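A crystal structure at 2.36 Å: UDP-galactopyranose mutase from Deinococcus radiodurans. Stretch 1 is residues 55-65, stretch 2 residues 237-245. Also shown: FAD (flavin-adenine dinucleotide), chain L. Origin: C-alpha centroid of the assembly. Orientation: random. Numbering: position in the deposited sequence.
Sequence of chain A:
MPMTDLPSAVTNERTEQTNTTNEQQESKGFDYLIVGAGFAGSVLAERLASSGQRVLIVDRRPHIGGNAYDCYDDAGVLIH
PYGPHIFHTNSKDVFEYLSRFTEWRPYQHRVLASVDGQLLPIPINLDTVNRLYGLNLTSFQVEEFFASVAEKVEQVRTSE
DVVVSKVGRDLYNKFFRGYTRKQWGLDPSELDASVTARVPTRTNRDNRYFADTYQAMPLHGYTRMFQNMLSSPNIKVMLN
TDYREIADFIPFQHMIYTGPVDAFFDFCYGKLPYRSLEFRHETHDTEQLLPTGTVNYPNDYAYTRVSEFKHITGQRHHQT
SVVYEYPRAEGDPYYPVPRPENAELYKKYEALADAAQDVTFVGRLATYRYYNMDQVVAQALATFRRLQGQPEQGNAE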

# COMPACT_ATOMS: atom_id res chain seq x y z
N VAL A 55 13.42 14.98 7.72
CA VAL A 55 13.59 13.58 8.05
C VAL A 55 13.70 12.70 6.80
O VAL A 55 12.92 12.84 5.87
N LEU A 56 14.69 11.82 6.78
CA LEU A 56 14.71 10.74 5.82
C LEU A 56 14.47 9.48 6.62
O LEU A 56 15.25 9.16 7.53
N ILE A 57 13.39 8.78 6.31
CA ILE A 57 13.12 7.52 6.99
C ILE A 57 13.31 6.38 6.01
O ILE A 57 12.80 6.40 4.89
N VAL A 58 14.07 5.38 6.43
CA VAL A 58 14.42 4.31 5.52
C VAL A 58 14.02 2.95 6.11
O VAL A 58 14.01 2.76 7.32
N ASP A 59 13.64 2.01 5.24
CA ASP A 59 13.42 0.64 5.68
C ASP A 59 13.86 -0.30 4.57
O ASP A 59 13.64 -0.02 3.38
N ARG A 60 14.48 -1.41 4.94
CA ARG A 60 14.92 -2.37 3.93
C ARG A 60 13.72 -3.13 3.37
O ARG A 60 13.82 -3.72 2.30
N ARG A 61 12.60 -3.13 4.10
CA ARG A 61 11.39 -3.76 3.57
C ARG A 61 10.76 -2.86 2.51
O ARG A 61 11.10 -1.68 2.43
N PRO A 62 9.87 -3.42 1.67
CA PRO A 62 9.30 -2.60 0.60
C PRO A 62 8.05 -1.87 1.04
O PRO A 62 7.33 -1.35 0.20
N HIS A 63 7.79 -1.83 2.34
CA HIS A 63 6.58 -1.19 2.86
C HIS A 63 6.89 -0.54 4.20
O HIS A 63 7.90 -0.85 4.81
N ILE A 64 6.02 0.36 4.65
CA ILE A 64 6.16 1.00 5.95
C ILE A 64 5.50 0.15 7.05
O ILE A 64 4.93 -0.91 6.77
N GLY A 65 5.58 0.60 8.30
CA GLY A 65 4.85 -0.04 9.38
C GLY A 65 5.55 -1.13 10.17
O GLY A 65 4.99 -1.64 11.14
N VAL A 237 10.40 9.27 2.51
CA VAL A 237 10.30 7.85 2.82
C VAL A 237 11.01 6.98 1.79
O VAL A 237 10.64 6.96 0.62
N MET A 238 12.00 6.23 2.24
CA MET A 238 12.82 5.42 1.36
C MET A 238 12.65 3.93 1.66
O MET A 238 13.01 3.45 2.74
N LEU A 239 12.10 3.19 0.71
CA LEU A 239 11.81 1.78 0.92
C LEU A 239 12.75 0.88 0.12
O LEU A 239 13.44 1.34 -0.79
N ASN A 240 12.76 -0.40 0.46
CA ASN A 240 13.64 -1.36 -0.18
C ASN A 240 15.11 -0.97 -0.01
O ASN A 240 15.94 -1.22 -0.88
N THR A 241 15.42 -0.37 1.14
CA THR A 241 16.73 0.25 1.35
C THR A 241 17.36 -0.02 2.72
O THR A 241 16.91 0.50 3.73
N ASP A 242 18.41 -0.83 2.75
CA ASP A 242 19.22 -0.96 3.96
C ASP A 242 19.95 0.35 4.18
O ASP A 242 20.56 0.86 3.24
N TYR A 243 19.90 0.91 5.39
CA TYR A 243 20.54 2.21 5.62
C TYR A 243 21.99 2.17 5.18
O TYR A 243 22.54 3.17 4.71
N ARG A 244 22.61 1.00 5.30
CA ARG A 244 24.00 0.87 4.92
C ARG A 244 24.26 1.10 3.43
O ARG A 244 25.33 1.54 3.05
N GLU A 245 23.28 0.82 2.58
CA GLU A 245 23.44 1.10 1.15
C GLU A 245 23.45 2.60 0.87
O GLU A 245 23.73 3.02 -0.25

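The two stretches meet as neighbouring parallel strands, their axes 4.8 Å apart at closest and 20° from exact alignment, and together they bury 724 Å². Two main-chain hydrogen bonds fit the parallel register: M238 N donates to I57 O (2.8 Å, 170°) and D59 N to M238 O (3.0 Å, 156°). I57 is thereby paired with V237 on one face of the sheet and V58 with M238 on the other. Three residues cover the most surface, R60 (84 Å²), V58 and L239 (77 Å² each), and the packing is best read around them.

V58, chi1 75° (p), is buried and spreads its two methyls over different partners. CG2 lies 3.8 Å from M238 CB, 3.4 Å from T241 CB and 3.2 Å from T241 O, whereas CG1 reaches Y243 CB at 3.9 Å. M238 is extended (t, t, t); its CB is the closest atom to V58 CG2, and its end leads away from the other stretch, though SD still lies 4.4 Å from V58 CG2. L56, in t, p, starts sideways but brings CD1 to 4.2 Å from the same M238 CB.

On the face of I57 and V237, both side chains have chi1 in t, and the CG2 atoms of I57 and V237 meet at 3.9 Å. I64 extends this apolar patch from the loop: its CG2 is 4.0 Å from V237 CG1 and 4.1 Å from L239 CD2. L239 (m, t), whose CA-to-CB bond points sideways, packs against the loop of the first stretch. Its CD1 approaches P62 O at 3.5 Å and H63 CA at 3.8 Å, and its CD2 stands 4.2 Å from D59 CB. Main-chain bonds hold this loop in place, T241 N to D59 O (2.9 Å, 170°) and N240 N to R61 O (2.9 Å, 167°). The side chain of N240 points away, so its contribution here is chiefly backbone. T241, chi1 -55° (m), turns OG1 back to L239 O, a hydrogen bond of 2.8 Å within its own stretch.

R60 is exposed, and both its backbone and its side chain meet the other stretch: R60 O is 3.4 Å from N240 CA, while the side chain runs out with chi1 p, chi2 between wells at -135° and chi3 m. NH2 forms a salt bridge to D242 OD2 at 3.0 Å. D242, chi1 -165° (t), starts sideways but its end comes nearer. The same R60 NH2 lies 3.6 Å from R244 NH2, a like-charge approach that D242 can offset, since its OD1 also forms a salt bridge with R244 NE at 3.3 Å. That oxygen is well out of the guanidinium plane, so the link is one of charge alone.

FAD joins the two stretches. Its adenine places C6A over one face of the R60 guanidinium and N6A over one face of that of R244. Y243 N donates to FAD N1A (3.3 Å, 161°). From the other stretch D59, chi1 -158° (t), binds the ribose, accepting from FAD O2B at OD1 (2.8 Å) and from FAD O3B at OD2 (2.9 Å).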

# COMPACT_ATOMS: atom_id res chain seq x y z
CB VAL A 55 12.43 13.10 8.95
CG1 VAL A 55 12.58 11.63 9.29
CG2 VAL A 55 12.38 13.95 10.22
CB LEU A 56 16.04 10.66 5.08
CG LEU A 56 16.13 9.47 4.11
CD1 LEU A 56 15.12 9.62 2.99
CD2 LEU A 56 17.54 9.31 3.54
CB ILE A 57 11.71 7.48 7.66
CG1 ILE A 57 11.59 6.25 8.57
CG2 ILE A 57 10.60 7.49 6.61
CD1 ILE A 57 10.37 6.26 9.50
CB VAL A 58 15.93 4.37 5.19
CG1 VAL A 58 16.77 3.88 6.36
CG2 VAL A 58 16.23 3.59 3.94
CB ASP A 59 11.95 0.41 6.04
CG ASP A 59 11.75 -0.78 6.99
OD1 ASP A 59 12.09 -1.93 6.62
OD2 ASP A 59 11.22 -0.57 8.10
CB ARG A 60 15.93 -3.35 4.52
CG ARG A 60 15.31 -4.54 5.23
CD ARG A 60 16.00 -4.82 6.57
NE ARG A 60 17.39 -5.25 6.41
CZ ARG A 60 18.20 -5.53 7.43
NH1 ARG A 60 17.77 -5.43 8.68
NH2 ARG A 60 19.46 -5.90 7.19
CB ARG A 61 10.41 -4.07 4.70
CG ARG A 61 10.84 -5.26 5.54
CD ARG A 61 10.09 -5.33 6.84
NE ARG A 61 10.35 -6.60 7.52
CZ ARG A 61 10.11 -6.83 8.80
NH1 ARG A 61 9.59 -5.87 9.56
NH2 ARG A 61 10.39 -8.01 9.34
CB PRO A 62 8.91 -3.62 -0.48
CG PRO A 62 9.03 -5.00 0.19
CD PRO A 62 9.37 -4.80 1.64
CB HIS A 63 5.49 -2.23 3.05
CG HIS A 63 5.84 -3.29 4.04
ND1 HIS A 63 5.94 -3.03 5.39
CD2 HIS A 63 6.16 -4.60 3.88
CE1 HIS A 63 6.29 -4.14 6.03
NE2 HIS A 63 6.43 -5.10 5.13
CB ILE A 64 5.55 2.42 5.96
CG1 ILE A 64 4.04 2.36 5.67
CG2 ILE A 64 6.25 3.31 4.94
CD1 ILE A 64 3.32 3.69 5.67
CB VAL A 237 8.84 7.42 2.91
CG1 VAL A 237 8.75 5.97 3.39
CG2 VAL A 237 8.07 8.36 3.82
CB MET A 238 14.29 5.83 1.51
CG MET A 238 15.16 5.49 0.35
SD MET A 238 16.77 6.29 0.50
CE MET A 238 17.38 5.89 -1.13
CB LEU A 239 10.33 1.48 0.61
CG LEU A 239 9.35 2.29 1.48
CD1 LEU A 239 7.90 1.93 1.19
CD2 LEU A 239 9.65 2.08 2.95
CB ASN A 240 13.29 -1.49 -1.67
CG ASN A 240 13.64 -2.86 -2.22
OD1 ASN A 240 13.50 -3.86 -1.52
ND2 ASN A 240 14.09 -2.91 -3.47
CB THR A 241 16.63 1.77 1.13
OG1 THR A 241 16.10 2.04 -0.18
CG2 THR A 241 18.00 2.42 1.27
CB ASP A 242 20.24 -2.09 3.79
CG ASP A 242 20.87 -2.54 5.11
OD1 ASP A 242 21.54 -1.72 5.77
OD2 ASP A 242 20.68 -3.72 5.48
CB TYR A 243 20.44 2.66 7.08
CG TYR A 243 21.40 1.96 8.03
CD1 TYR A 243 22.55 2.58 8.47
CD2 TYR A 243 21.13 0.67 8.48
CE1 TYR A 243 23.43 1.93 9.34
CE2 TYR A 243 21.99 0.02 9.34
CZ TYR A 243 23.14 0.65 9.77
OH TYR A 243 23.99 -0.02 10.63
CB ARG A 244 24.56 -0.47 5.39
CG ARG A 244 24.59 -0.56 6.91
CD ARG A 244 25.14 -1.89 7.39
NE ARG A 244 24.24 -3.00 7.12
CZ ARG A 244 23.66 -3.75 8.05
NH1 ARG A 244 23.90 -3.51 9.34
NH2 ARG A 244 22.85 -4.75 7.70
CB GLU A 245 22.35 0.42 0.32
CG GLU A 245 22.21 -1.08 0.54
CD GLU A 245 21.02 -1.67 -0.19
OE1 GLU A 245 19.97 -1.90 0.44
OE2 GLU A 245 21.12 -1.86 -1.42
PA FAD L . 9.78 -3.09 14.07
O1A FAD L . 8.42 -3.24 13.69
O2A FAD L . 10.40 -4.34 14.07
O5B FAD L . 10.43 -2.16 13.02
C5B FAD L . 11.78 -1.95 12.88
C4B FAD L . 12.04 -1.75 11.43
O4B FAD L . 13.39 -1.52 11.21
C3B FAD L . 11.71 -3.02 10.68
O3B FAD L . 10.67 -2.86 9.78
C2B FAD L . 12.97 -3.36 9.96
O2B FAD L . 12.67 -3.75 8.67
C1B FAD L . 13.75 -2.08 10.01
N9A FAD L . 15.18 -2.32 9.87
C8A FAD L . 15.98 -3.12 10.60
N7A FAD L . 17.20 -3.06 10.14
C5A FAD L . 17.23 -2.23 9.11
C6A FAD L . 18.22 -1.80 8.26
N6A FAD L . 19.45 -2.09 8.49
N1A FAD L . 17.94 -0.92 7.28
C2A FAD L . 16.68 -0.48 7.11
N3A FAD L . 15.70 -0.91 7.94
C4A FAD L . 15.96 -1.77 8.92
N1 FAD L . 2.22 -5.86 20.01
C2 FAD L . 1.05 -5.52 20.57
O2 FAD L . 0.93 -4.52 21.20
N3 FAD L . 0.01 -6.34 20.40
C4 FAD L . 0.14 -7.48 19.68
O4 FAD L . -0.77 -8.22 19.52
C4X FAD L . 1.33 -7.81 19.14
N5 FAD L . 1.45 -8.95 18.44
C5X FAD L . 2.64 -9.28 17.89
C6 FAD L . 2.74 -10.44 17.17
C7 FAD L . 3.94 -10.77 16.61
C7M FAD L . 4.08 -12.02 15.83
C8 FAD L . 5.02 -9.95 16.75
C8M FAD L . 6.30 -10.37 16.13
C9 FAD L . 4.91 -8.78 17.47
C9A FAD L . 3.72 -8.44 18.05
N10 FAD L . 3.58 -7.28 18.76
C10 FAD L . 2.38 -6.98 19.30
C1' FAD L . 4.75 -6.41 19.06
C2' FAD L . 4.99 -5.35 18.01
O2' FAD L . 5.28 -6.03 16.84
C3' FAD L . 6.18 -4.44 18.34
O3' FAD L . 6.02 -3.67 19.45
C4' FAD L . 6.28 -3.35 17.34
O4' FAD L . 5.75 -3.88 16.17
C5' FAD L . 7.73 -2.96 17.23
O5' FAD L . 7.96 -1.71 16.70
P FAD L . 9.41 -1.33 16.31
O1P FAD L . 9.40 -0.13 15.57
O2P FAD L . 10.13 -1.13 17.51
O3P FAD L . 10.03 -2.52 15.51